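Local coordinates for protein cytolethal distending toxin subunit B (Escherichia coli, PDB 2F1N) that nicks DNA as the endonuclease subunit of a tripartite bacterial toxin, very probably damaging DNA in intoxicated cells and thereby arresting the cell cycle at G2/M, at residues Arg68-Glu79 and Arg116-Pro125; Glu206-Thr214 and Pro234-Val242. One frame throughout, in Å; residues are numbered along the deposited sequence.

Interaction 1 of 2, residues Arg68-Glu79 and Arg116-Pro125; sequences RVIPSPGIPVRE and RADEVFVLSP. Unlike the reference sequence in segment 68-79: R68 (reference Thr), V69 (reference Leu).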
ATOM      1  N   ARG A  68      18.651   8.533   2.504  1.00 14.78           N
ATOM      2  CA  ARG A  68      17.872   8.875   3.710  1.00 15.19           C
ATOM      3  C   ARG A  68      18.051   7.794   4.795  1.00 16.58           C
ATOM      4  O   ARG A  68      17.996   6.558   4.513  1.00 15.94           O
ATOM      5  CB  ARG A  68      16.371   9.006   3.360  1.00 15.08           C
ATOM      6  CG  ARG A  68      15.472   9.289   4.556  1.00 15.63           C
ATOM      7  CD  ARG A  68      14.065   9.591   4.116  1.00 17.08           C
ATOM      8  NE  ARG A  68      13.144   9.936   5.206  1.00 19.17           N
ATOM      9  CZ  ARG A  68      11.975  10.528   5.014  1.00 18.22           C
ATOM     10  NH1 ARG A  68      11.550  10.878   3.750  1.00 14.51           N
ATOM     11  NH2 ARG A  68      11.235  10.788   6.091  1.00 15.88           N
ATOM     12  N   VAL A  69      18.293   8.242   6.033  1.00 16.96           N
ATOM     13  CA  VAL A  69      18.423   7.288   7.161  1.00 18.83           C
ATOM     14  C   VAL A  69      17.046   6.976   7.743  1.00 18.07           C
ATOM     15  O   VAL A  69      16.342   7.871   8.230  1.00 19.90           O
ATOM     16  CB  VAL A  69      19.497   7.731   8.217  1.00 19.80           C
ATOM     17  CG1 VAL A  69      20.807   8.154   7.520  1.00 19.63           C
ATOM     18  CG2 VAL A  69      19.013   8.848   9.017  1.00 25.58           C
ATOM     19  N   ILE A  70      16.623   5.727   7.630  1.00 17.81           N
ATOM     20  CA  ILE A  70      15.274   5.332   8.018  1.00 16.30           C
ATOM     21  C   ILE A  70      15.347   4.363   9.186  1.00 16.40           C
ATOM     22  O   ILE A  70      15.918   3.246   9.045  1.00 14.20           O
ATOM     23  CB  ILE A  70      14.518   4.647   6.831  1.00 16.79           C
ATOM     24  CG1 ILE A  70      14.373   5.617   5.645  1.00 16.45           C
ATOM     25  CG2 ILE A  70      13.153   4.177   7.280  1.00 15.65           C
ATOM     26  CD1 ILE A  70      13.886   4.907   4.269  1.00 15.97           C
ATOM     27  N   PRO A  71      14.772   4.730  10.328  1.00 16.14           N
ATOM     28  CA  PRO A  71      14.814   3.809  11.479  1.00 16.89           C
ATOM     29  C   PRO A  71      14.023   2.561  11.140  1.00 17.26           C
ATOM     30  O   PRO A  71      12.946   2.639  10.528  1.00 16.10           O
ATOM     31  CB  PRO A  71      14.178   4.612  12.634  1.00 17.82           C
ATOM     32  CG  PRO A  71      14.155   6.031  12.187  1.00 19.93           C
ATOM     33  CD  PRO A  71      14.084   6.002  10.656  1.00 17.17           C
ATOM     34  N   SER A  72      14.568   1.395  11.488  1.00 16.46           N
ATOM     35  CA  SER A  72      13.930   0.141  11.132  1.00 16.95           C
ATOM     36  C   SER A  72      14.379  -0.966  12.079  1.00 18.01           C
ATOM     37  O   SER A  72      15.573  -1.003  12.399  1.00 18.44           O
ATOM     38  CB  SER A  72      14.315  -0.253   9.712  1.00 17.29           C
ATOM     39  OG  SER A  72      13.778  -1.529   9.416  1.00 17.29           O
ATOM     40  N   PRO A  73      13.464  -1.855  12.490  1.00 18.52           N
ATOM     41  CA  PRO A  73      13.825  -2.973  13.395  1.00 19.11           C
ATOM     42  C   PRO A  73      14.421  -4.127  12.594  1.00 19.40           C
ATOM     43  O   PRO A  73      13.869  -5.237  12.559  1.00 19.87           O
ATOM     44  CB  PRO A  73      12.483  -3.361  14.032  1.00 18.41           C
ATOM     45  CG  PRO A  73      11.450  -3.110  12.895  1.00 19.61           C
ATOM     46  CD  PRO A  73      12.021  -1.882  12.116  1.00 18.48           C
ATOM     47  N   GLY A  74      15.533  -3.845  11.909  1.00 19.54           N
ATOM     48  CA  GLY A  74      16.214  -4.815  11.066  1.00 20.06           C
ATOM     49  C   GLY A  74      15.438  -5.210   9.806  1.00 21.51           C
ATOM     50  O   GLY A  74      15.680  -6.280   9.241  1.00 22.28           O
ATOM     51  N   ILE A  75      14.545  -4.344   9.326  1.00 19.60           N
ATOM     52  CA  ILE A  75      13.893  -4.629   8.054  1.00 19.43           C
ATOM     53  C   ILE A  75      14.396  -3.696   6.955  1.00 18.59           C
ATOM     54  O   ILE A  75      14.277  -2.478   7.131  1.00 16.93           O
ATOM     55  CB  ILE A  75      12.390  -4.505   8.199  1.00 18.97           C
ATOM     56  CG1 ILE A  75      11.857  -5.534   9.210  1.00 23.05           C
ATOM     57  CG2 ILE A  75      11.689  -4.647   6.790  1.00 19.34           C
ATOM     58  CD1 ILE A  75      10.543  -5.130   9.825  1.00 22.75           C
ATOM     59  N   PRO A  76      14.945  -4.251   5.867  1.00 18.40           N
ATOM     60  CA  PRO A  76      15.451  -3.463   4.742  1.00 19.11           C
ATOM     61  C   PRO A  76      14.415  -2.488   4.218  1.00 17.66           C
ATOM     62  O   PRO A  76      13.300  -2.890   3.885  1.00 18.08           O
ATOM     63  CB  PRO A  76      15.739  -4.523   3.682  1.00 19.44           C
ATOM     64  CG  PRO A  76      16.130  -5.714   4.505  1.00 20.41           C
ATOM     65  CD  PRO A  76      15.208  -5.702   5.654  1.00 21.49           C
ATOM     66  N   VAL A  77      14.773  -1.212   4.173  1.00 15.75           N
ATOM     67  CA  VAL A  77      13.925  -0.208   3.554  1.00 14.41           C
ATOM     68  C   VAL A  77      14.796   0.934   3.013  1.00 12.83           C
ATOM     69  O   VAL A  77      15.718   1.388   3.684  1.00 12.84           O
ATOM     70  CB  VAL A  77      12.824   0.341   4.498  1.00 14.73           C
ATOM     71  CG1 VAL A  77      11.872   1.358   3.753  1.00 13.23           C
ATOM     72  CG2 VAL A  77      12.007  -0.808   5.114  1.00 19.32           C
ATOM     73  N   ARG A  78      14.497   1.397   1.796  1.00 11.26           N
ATOM     74  CA  ARG A  78      15.282   2.455   1.152  1.00 11.20           C
ATOM     75  C   ARG A  78      14.355   3.455   0.525  1.00 11.22           C
ATOM     76  O   ARG A  78      13.329   3.083  -0.036  1.00 11.74           O
ATOM     77  CB  ARG A  78      16.188   1.899  -0.020  1.00 13.40           C
ATOM     78  CG  ARG A  78      17.332   0.997   0.385  1.00 20.73           C
ATOM     79  CD  ARG A  78      17.770   0.095  -0.796  1.00 25.21           C
ATOM     80  NE  ARG A  78      18.781   0.801  -1.552  1.00 31.45           N
ATOM     81  CZ  ARG A  78      19.126   0.543  -2.815  1.00 32.85           C
ATOM     82  NH1 ARG A  78      18.499  -0.389  -3.511  1.00 34.46           N
ATOM     83  NH2 ARG A  78      20.113   1.240  -3.372  1.00 34.96           N
ATOM     84  N   GLU A  79      14.732   4.738   0.569  1.00 10.37           N
ATOM     85  CA  GLU A  79      14.026   5.775  -0.188  1.00 10.05           C
ATOM     86  C   GLU A  79      14.785   6.014  -1.475  1.00 10.14           C
ATOM     87  O   GLU A  79      15.992   6.248  -1.434  1.00  9.91           O
ATOM     88  CB  GLU A  79      14.026   7.090   0.602  1.00 10.41           C
ATOM     89  CG  GLU A  79      13.402   8.257  -0.152  1.00 10.01           C
ATOM     90  CD  GLU A  79      13.482   9.503   0.698  1.00 13.89           C
ATOM     91  OE1 GLU A  79      14.582  10.101   0.850  1.00 14.22           O
ATOM     92  OE2 GLU A  79      12.439   9.837   1.288  1.00 20.83           O
ATOM     93  N   ARG A 116       7.572  13.588  -1.136  1.00 13.12           N
ATOM     94  CA  ARG A 116       8.450  12.947  -0.171  1.00 13.14           C
ATOM     95  C   ARG A 116       7.736  12.594   1.118  1.00 13.32           C
ATOM     96  O   ARG A 116       6.975  13.423   1.679  1.00 12.68           O
ATOM     97  CB  ARG A 116       9.657  13.847   0.122  1.00 14.17           C
ATOM     98  CG  ARG A 116      10.638  13.373   1.236  1.00 15.20           C
ATOM     99  CD  ARG A 116      11.715  14.491   1.561  1.00 19.05           C
ATOM    100  NE  ARG A 116      12.771  14.045   2.498  1.00 19.25           N
ATOM    101  CZ  ARG A 116      12.681  13.995   3.836  1.00 19.21           C
ATOM    102  NH1 ARG A 116      11.578  14.375   4.474  1.00 21.98           N
ATOM    103  NH2 ARG A 116      13.711  13.526   4.533  1.00 23.97           N
ATOM    104  N   ALA A 117       8.018  11.412   1.648  1.00 11.25           N
ATOM    105  CA  ALA A 117       7.415  11.022   2.916  1.00 11.02           C
ATOM    106  C   ALA A 117       7.932  11.933   4.029  1.00 11.16           C
ATOM    107  O   ALA A 117       9.141  12.181   4.122  1.00 10.49           O
ATOM    108  CB  ALA A 117       7.839   9.566   3.257  1.00 12.38           C
ATOM    109  N   ASP A 118       7.035  12.452   4.865  1.00 11.62           N
ATOM    110  CA  ASP A 118       7.500  13.149   6.082  1.00 12.55           C
ATOM    111  C   ASP A 118       8.128  12.220   7.097  1.00 12.13           C
ATOM    112  O   ASP A 118       9.034  12.604   7.861  1.00 12.44           O
ATOM    113  CB  ASP A 118       6.345  13.947   6.714  1.00 13.20           C
ATOM    114  CG  ASP A 118       5.819  15.008   5.750  1.00 15.18           C
ATOM    115  OD1 ASP A 118       6.630  15.611   5.011  1.00 15.85           O
ATOM    116  OD2 ASP A 118       4.620  15.308   5.636  1.00 17.98           O
ATOM    117  N   GLU A 119       7.618  10.999   7.129  1.00 11.09           N
ATOM    118  CA  GLU A 119       8.085   9.995   8.088  1.00 12.53           C
ATOM    119  C   GLU A 119       7.885   8.626   7.421  1.00 11.38           C
ATOM    120  O   GLU A 119       6.978   8.445   6.604  1.00 11.37           O
ATOM    121  CB  GLU A 119       7.286  10.121   9.414  1.00 13.10           C
ATOM    122  CG  GLU A 119       7.809   9.364  10.612  1.00 15.09           C
ATOM    123  CD  GLU A 119       7.094   9.732  11.904  1.00 15.33           C
ATOM    124  OE1 GLU A 119       5.995  10.362  11.894  1.00 16.42           O
ATOM    125  OE2 GLU A 119       7.652   9.360  12.933  1.00 17.24           O
ATOM    126  N   VAL A 120       8.779   7.702   7.737  1.00 11.46           N
ATOM    127  CA  VAL A 120       8.633   6.323   7.240  1.00 11.38           C
ATOM    128  C   VAL A 120       8.436   5.365   8.402  1.00 10.95           C
ATOM    129  O   VAL A 120       9.211   5.413   9.377  1.00 13.06           O
ATOM    130  CB  VAL A 120       9.863   5.908   6.437  1.00 10.31           C
ATOM    131  CG1 VAL A 120       9.593   4.477   5.767  1.00 11.07           C
ATOM    132  CG2 VAL A 120      10.154   6.965   5.395  1.00 14.02           C
ATOM    133  N   PHE A 121       7.449   4.483   8.269  1.00 10.86           N
ATOM    134  CA  PHE A 121       7.119   3.458   9.298  1.00 12.65           C
ATOM    135  C   PHE A 121       7.470   2.041   8.786  1.00 13.24           C
ATOM    136  O   PHE A 121       7.133   1.693   7.667  1.00 14.36           O
ATOM    137  CB  PHE A 121       5.650   3.461   9.680  1.00 12.54           C
ATOM    138  CG  PHE A 121       5.156   4.792  10.152  1.00 12.90           C
ATOM    139  CD1 PHE A 121       5.787   5.463  11.180  1.00 14.63           C
ATOM    140  CD2 PHE A 121       4.089   5.405   9.509  1.00 14.45           C
ATOM    141  CE1 PHE A 121       5.319   6.736  11.608  1.00 15.45           C
ATOM    142  CE2 PHE A 121       3.651   6.675   9.922  1.00 12.92           C
ATOM    143  CZ  PHE A 121       4.254   7.311  10.972  1.00 15.93           C
ATOM    144  N   VAL A 122       8.129   1.250   9.629  1.00 13.77           N
ATOM    145  CA  VAL A 122       8.434  -0.123   9.306  1.00 14.37           C
ATOM    146  C   VAL A 122       8.020  -0.949  10.515  1.00 15.00           C
ATOM    147  O   VAL A 122       8.630  -0.832  11.593  1.00 15.24           O
ATOM    148  CB  VAL A 122       9.932  -0.344   9.122  1.00 16.67           C
ATOM    149  CG1 VAL A 122      10.090  -1.721   8.493  1.00 18.77           C
ATOM    150  CG2 VAL A 122      10.547   0.755   8.229  1.00 19.70           C
ATOM    151  N   LEU A 123       6.972  -1.745  10.350  1.00 12.68           N
ATOM    152  CA  LEU A 123       6.457  -2.584  11.423  1.00 12.96           C
ATOM    153  C   LEU A 123       6.754  -4.075  11.105  1.00 13.61           C
ATOM    154  O   LEU A 123       6.715  -4.516   9.947  1.00 14.54           O
ATOM    155  CB  LEU A 123       4.953  -2.333  11.651  1.00 13.17           C
ATOM    156  CG  LEU A 123       4.513  -0.833  11.645  1.00 15.41           C
ATOM    157  CD1 LEU A 123       3.053  -0.693  11.945  1.00 17.16           C
ATOM    158  CD2 LEU A 123       5.314   0.059  12.606  1.00 20.08           C
ATOM    159  N   SER A 124       7.062  -4.826  12.158  1.00 13.91           N
ATOM    160  CA  SER A 124       7.490  -6.212  12.028  1.00 13.95           C
ATOM    161  C   SER A 124       6.353  -7.121  11.586  1.00 13.27           C
ATOM    162  O   SER A 124       5.175  -6.846  11.820  1.00 12.60           O
ATOM    163  CB  SER A 124       8.086  -6.678  13.375  1.00 14.58           C
ATOM    164  OG  SER A 124       9.236  -5.866  13.618  1.00 18.55           O
ATOM    165  N   PRO A 125       6.702  -8.220  10.911  1.00 13.04           N
ATOM    166  CA  PRO A 125       5.707  -9.226  10.561  1.00 14.08           C
ATOM    167  C   PRO A 125       5.006  -9.701  11.813  1.00 13.64           C
ATOM    168  O   PRO A 125       5.633  -9.747  12.881  1.00 13.96           O
ATOM    169  CB  PRO A 125       6.561 -10.394  10.022  1.00 13.26           C
ATOM    170  CG  PRO A 125       7.807  -9.721   9.493  1.00 14.03           C
ATOM    171  CD  PRO A 125       8.059  -8.554  10.432  1.00 13.17           C
TER
HETATM  172  O   HOH W   1      10.441   3.564  10.913  1.00 28.25           O
HETATM  173  O   HOH W   2      11.481  -7.213  12.376  1.00 27.14           O
HETATM  174  O   HOH W   3      15.259  12.529   1.574  1.00 20.16           O
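The guanidinium groups of R116 and R68 stack flat on one another, with centres 3.7 Å apart and planes only 5° from parallel. The pairing of like charges is probably tolerable because a carboxylate lies close by. E79 OE2 takes a hydrogen bond from R68 NH1 at 2.8 Å, within a salt bridge, and also accepts from the hydroxyl of Y96, while E79 OE1 bonds to T66. Water 3 links E79 OE1 to R116 NE. A117 O lies in the R68 guanidinium plane and accepts from R68 NH1 at 2.8 Å, with a weak bond from R68 NH2. V120 CG2 covers the face of R68 turned away from R116, and V120 CB meets I70 CG2 at 3.8 Å.

Strand 119-123 is an edge strand of one of the two sheets of the DNase I-like sandwich, and the loop before strand 78-83 of the other sheet folds over it. No direct backbone hydrogen bond joins the two segments here; water 1 donates to both V120 O and P71 O.

V122 splits its branches: V122 CG1, anti to the backbone N (chi1 -168°), reaches I75 CB at 3.6 Å, whereas V122 CG2 meets V77 CG2 at 3.8 Å. S124 OG approaches P73 CG at 3.6 Å and shares water 2 with P73 O. P125 CD finally borders the I75 CD1 methyl.

Interaction 2 of 2, residues Glu206-Thr214 and Pro234-Val242; sequences EIISPAAAT and PSPLQAGIV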
ATOM      1  N   GLU A 206     -12.851   1.312   8.596  1.00 15.98           N
ATOM      2  CA  GLU A 206     -13.827   0.858   7.599  1.00 16.72           C
ATOM      3  C   GLU A 206     -13.051   0.174   6.485  1.00 16.64           C
ATOM      4  O   GLU A 206     -11.939   0.594   6.126  1.00 16.24           O
ATOM      5  CB  GLU A 206     -14.618   2.068   7.047  1.00 17.51           C
ATOM      6  CG  GLU A 206     -13.764   3.130   6.401  1.00 20.71           C
ATOM      7  CD  GLU A 206     -14.536   4.388   6.015  1.00 28.30           C
ATOM      8  OE1 GLU A 206     -15.773   4.414   6.201  1.00 34.18           O
ATOM      9  OE2 GLU A 206     -13.883   5.329   5.491  1.00 34.12           O
ATOM     10  N   ILE A 207     -13.636  -0.877   5.940  1.00 16.48           N
ATOM     11  CA  ILE A 207     -13.009  -1.562   4.809  1.00 15.85           C
ATOM     12  C   ILE A 207     -13.561  -0.940   3.537  1.00 16.82           C
ATOM     13  O   ILE A 207     -14.766  -0.784   3.411  1.00 17.44           O
ATOM     14  CB  ILE A 207     -13.262  -3.067   4.916  1.00 16.36           C
ATOM     15  CG1 ILE A 207     -12.554  -3.615   6.189  1.00 16.15           C
ATOM     16  CG2 ILE A 207     -12.756  -3.775   3.674  1.00 17.05           C
ATOM     17  CD1 ILE A 207     -12.753  -5.078   6.411  1.00 22.27           C
ATOM     18  N   ILE A 208     -12.680  -0.553   2.611  1.00 15.61           N
ATOM     19  CA  ILE A 208     -13.104   0.034   1.329  1.00 16.52           C
ATOM     20  C   ILE A 208     -12.689  -0.928   0.221  1.00 16.31           C
ATOM     21  O   ILE A 208     -11.511  -1.046  -0.096  1.00 16.65           O
ATOM     22  CB  ILE A 208     -12.483   1.462   1.154  1.00 16.44           C
ATOM     23  CG1 ILE A 208     -12.756   2.308   2.393  1.00 20.81           C
ATOM     24  CG2 ILE A 208     -13.026   2.214  -0.097  1.00 16.42           C
ATOM     25  CD1 ILE A 208     -11.744   3.396   2.594  1.00 27.86           C
ATOM     26  N   SER A 209     -13.661  -1.603  -0.386  1.00 16.15           N
ATOM     27  CA  SER A 209     -13.357  -2.675  -1.347  1.00 16.72           C
ATOM     28  C   SER A 209     -14.198  -2.510  -2.580  1.00 16.73           C
ATOM     29  O   SER A 209     -15.319  -1.982  -2.498  1.00 16.81           O
ATOM     30  CB  SER A 209     -13.593  -4.066  -0.741  1.00 16.92           C
ATOM     31  OG  SER A 209     -14.883  -4.124  -0.175  1.00 21.64           O
ATOM     32  N   PRO A 210     -13.680  -2.964  -3.728  1.00 16.47           N
ATOM     33  CA  PRO A 210     -14.440  -2.826  -4.979  1.00 17.16           C
ATOM     34  C   PRO A 210     -15.517  -3.918  -5.079  1.00 18.17           C
ATOM     35  O   PRO A 210     -15.438  -4.977  -4.481  1.00 16.61           O
ATOM     36  CB  PRO A 210     -13.371  -2.980  -6.065  1.00 18.49           C
ATOM     37  CG  PRO A 210     -12.358  -3.940  -5.477  1.00 14.84           C
ATOM     38  CD  PRO A 210     -12.380  -3.637  -3.947  1.00 15.30           C
ATOM     39  N   ALA A 211     -16.552  -3.642  -5.858  1.00 19.65           N
ATOM     40  CA  ALA A 211     -17.594  -4.632  -6.002  1.00 20.92           C
ATOM     41  C   ALA A 211     -17.140  -5.895  -6.796  1.00 21.59           C
ATOM     42  O   ALA A 211     -17.662  -7.047  -6.593  1.00 23.71           O
ATOM     43  CB  ALA A 211     -18.834  -3.987  -6.558  1.00 20.90           C
ATOM     44  N   ALA A 212     -16.103  -5.716  -7.604  1.00 20.02           N
ATOM     45  CA  ALA A 212     -15.639  -6.745  -8.513  1.00 18.56           C
ATOM     46  C   ALA A 212     -14.491  -7.535  -7.934  1.00 18.56           C
ATOM     47  O   ALA A 212     -13.907  -7.116  -6.931  1.00 17.63           O
ATOM     48  CB  ALA A 212     -15.234  -6.092  -9.842  1.00 19.52           C
ATOM     49  N   ALA A 213     -14.161  -8.657  -8.586  1.00 17.00           N
ATOM     50  CA  ALA A 213     -13.009  -9.438  -8.250  1.00 16.98           C
ATOM     51  C   ALA A 213     -11.742  -8.659  -8.581  1.00 16.73           C
ATOM     52  O   ALA A 213     -11.754  -7.799  -9.508  1.00 17.44           O
ATOM     53  CB  ALA A 213     -13.020 -10.710  -9.028  1.00 18.52           C
ATOM     54  N   THR A 214     -10.682  -8.939  -7.823  1.00 14.98           N
ATOM     55  CA  THR A 214      -9.419  -8.207  -8.007  1.00 14.43           C
ATOM     56  C   THR A 214      -8.336  -9.133  -8.512  1.00 15.58           C
ATOM     57  O   THR A 214      -7.184  -8.716  -8.708  1.00 16.49           O
ATOM     58  CB  THR A 214      -8.911  -7.517  -6.701  1.00 14.47           C
ATOM     59  OG1 THR A 214      -8.566  -8.515  -5.738  1.00 13.45           O
ATOM     60  CG2 THR A 214      -9.965  -6.683  -6.062  1.00 14.60           C
ATOM     61  N   PRO A 234     -16.229   7.733   9.558  1.00 32.90           N
ATOM     62  CA  PRO A 234     -16.287   7.137   8.220  1.00 33.17           C
ATOM     63  C   PRO A 234     -16.021   8.169   7.124  1.00 32.99           C
ATOM     64  O   PRO A 234     -16.454   9.314   7.244  1.00 32.80           O
ATOM     65  CB  PRO A 234     -17.722   6.632   8.131  1.00 33.97           C
ATOM     66  CG  PRO A 234     -18.133   6.409   9.516  1.00 33.91           C
ATOM     67  CD  PRO A 234     -17.419   7.402  10.366  1.00 32.97           C
ATOM     68  N   SER A 235     -15.281   7.762   6.096  1.00 32.44           N
ATOM     69  CA  SER A 235     -14.895   8.647   4.995  1.00 32.25           C
ATOM     70  C   SER A 235     -15.714   8.292   3.753  1.00 30.83           C
ATOM     71  O   SER A 235     -16.054   7.124   3.538  1.00 31.67           O
ATOM     72  CB  SER A 235     -13.402   8.494   4.681  1.00 32.50           C
ATOM     73  OG  SER A 235     -12.607   9.352   5.482  1.00 34.25           O
ATOM     74  N   PRO A 236     -16.081   9.278   2.944  1.00 28.65           N
ATOM     75  CA  PRO A 236     -16.795   8.967   1.697  1.00 27.29           C
ATOM     76  C   PRO A 236     -15.822   8.492   0.620  1.00 26.59           C
ATOM     77  O   PRO A 236     -15.648   9.174  -0.411  1.00 28.47           O
ATOM     78  CB  PRO A 236     -17.425  10.309   1.310  1.00 27.13           C
ATOM     79  CG  PRO A 236     -16.550  11.325   1.931  1.00 28.03           C
ATOM     80  CD  PRO A 236     -15.960  10.726   3.183  1.00 27.58           C
ATOM     81  N   LEU A 237     -15.181   7.350   0.852  1.00 24.15           N
ATOM     82  CA  LEU A 237     -14.263   6.783  -0.139  1.00 22.41           C
ATOM     83  C   LEU A 237     -14.850   5.580  -0.795  1.00 20.92           C
ATOM     84  O   LEU A 237     -15.626   4.847  -0.176  1.00 18.96           O
ATOM     85  CB  LEU A 237     -12.913   6.404   0.491  1.00 22.63           C
ATOM     86  CG  LEU A 237     -12.115   7.540   1.113  1.00 22.30           C
ATOM     87  CD1 LEU A 237     -10.997   6.944   2.000  1.00 25.93           C
ATOM     88  CD2 LEU A 237     -11.535   8.441   0.006  1.00 23.75           C
ATOM     89  N   GLN A 238     -14.469   5.357  -2.056  1.00 20.38           N
ATOM     90  CA  GLN A 238     -14.899   4.150  -2.758  1.00 19.81           C
ATOM     91  C   GLN A 238     -13.732   3.523  -3.503  1.00 18.10           C
ATOM     92  O   GLN A 238     -12.787   4.195  -3.902  1.00 17.97           O
ATOM     93  CB  GLN A 238     -16.086   4.421  -3.718  1.00 22.16           C
ATOM     94  CG  GLN A 238     -17.344   4.910  -2.956  1.00 29.57           C
ATOM     95  CD  GLN A 238     -18.517   3.915  -2.922  1.00 37.95           C
ATOM     96  OE1 GLN A 238     -18.886   3.402  -1.844  1.00 41.71           O
ATOM     97  NE2 GLN A 238     -19.136   3.681  -4.085  1.00 40.57           N
ATOM     98  N   ALA A 239     -13.772   2.220  -3.621  1.00 16.39           N
ATOM     99  CA  ALA A 239     -12.726   1.485  -4.374  1.00 16.42           C
ATOM    100  C   ALA A 239     -13.252   1.005  -5.723  1.00 16.64           C
ATOM    101  O   ALA A 239     -14.423   0.623  -5.836  1.00 17.91           O
ATOM    102  CB  ALA A 239     -12.294   0.268  -3.557  1.00 15.35           C
ATOM    103  N   GLY A 240     -12.397   0.973  -6.741  1.00 15.90           N
ATOM    104  CA  GLY A 240     -12.804   0.398  -8.013  1.00 16.17           C
ATOM    105  C   GLY A 240     -11.635  -0.246  -8.715  1.00 15.82           C
ATOM    106  O   GLY A 240     -10.482  -0.062  -8.292  1.00 17.42           O
ATOM    107  N   ILE A 241     -11.917  -0.999  -9.784  1.00 13.81           N
ATOM    108  CA  ILE A 241     -10.830  -1.653 -10.508  1.00 13.95           C
ATOM    109  C   ILE A 241     -10.255  -0.642 -11.498  1.00 14.75           C
ATOM    110  O   ILE A 241     -11.004  -0.108 -12.342  1.00 15.04           O
ATOM    111  CB  ILE A 241     -11.341  -2.906 -11.246  1.00 13.12           C
ATOM    112  CG1 ILE A 241     -12.068  -3.886 -10.310  1.00 15.63           C
ATOM    113  CG2 ILE A 241     -10.121  -3.599 -11.948  1.00 15.90           C
ATOM    114  CD1 ILE A 241     -11.260  -4.255  -9.016  1.00 16.66           C
ATOM    115  N   VAL A 242      -8.959  -0.294 -11.366  1.00 14.80           N
ATOM    116  CA  VAL A 242      -8.368   0.626 -12.323  1.00 17.45           C
ATOM    117  C   VAL A 242      -8.234  -0.198 -13.629  1.00 18.30           C
ATOM    118  O   VAL A 242      -7.758  -1.322 -13.591  1.00 22.42           O
ATOM    119  CB  VAL A 242      -6.948   1.118 -11.934  1.00 17.38           C
ATOM    120  CG1 VAL A 242      -6.476   2.165 -12.955  1.00 16.77           C
ATOM    121  CG2 VAL A 242      -6.930   1.709 -10.514  1.00 15.52           C
TER
HETATM  122  O   HOH W   4     -16.061   0.891  -2.511  1.00 22.04           O
HETATM  123  O   HOH W   5     -16.482  -0.879  -7.085  1.00 28.09           O
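The backbone N-H of S235 is held by the carboxylate of E206, chiefly through a bond of 2.9 Å from S235 N to E206 OE2, with OE1 a longer and weaker acceptor. OE2 is met on its syn side, although the nitrogen stands 28° out of the carboxylate plane. The torsions explain the reach: CG sits between the backbone N and the carbonyl carbon (chi1 59°), and the extended remainder of the chain carries the carboxylate to the turn entering strand 237-241. Alongside the bond, E206 OE1 lies 3.5 Å from P234 CB.

This is a junction between the two sheets of the DNase I-like sandwich. Strands 205-208 and 237-241 are each the outermost strand of a different sheet, and their short segments run in roughly the same direction, 33° apart at a closest approach of 7.5 Å. At that spacing side chains, and not direct backbone bonds, fill the interval. I208 sends its two ends to different places: I208 CD1 meets L237 CD1 at 3.7 Å, while I208 CG2 rests over the backbone between L237 and A239.

Beyond I208 the chains draw together, and the small A239 accommodates the approach, A239 CB lying 3.5 Å from P210 N. Two waters make the polar links that the backbones do not make directly: water 4 donates to S209 O and accepts from A239 N, and water 5 accepts from A211 N and donates to A239 O.

Further along, the end of the I241 side chain comes nearer to loop 209-214 than its first bond would suggest, and V257 of the neighbouring strand 257-261 touches both I241 and P210. The I241 side chain crosses P210 at about a right angle; I241 CD1 lies 3.7 Å from P210 CG and 3.6 Å from A213 O.

Overall arrangement
Interaction 1 and interaction 2 lie on opposite sides of the chain's centre, with about 27 Å between their centres and about 16 Å between nearest atoms. Each pairs one sheet with the other: strands 78-83 and 237-241 belong to one sheet, strands 119-123 and 205-208 to the other, and the last three are outermost strands, whereas 78-83 lies one strand in from the edge. Along the chain the contacts come in series, 68-79 with 116-125 closing before 206-214 with 234-242 opens. Both contacts thus bridge the two sheets of the single DNase I-like fold, one on either side of its centre.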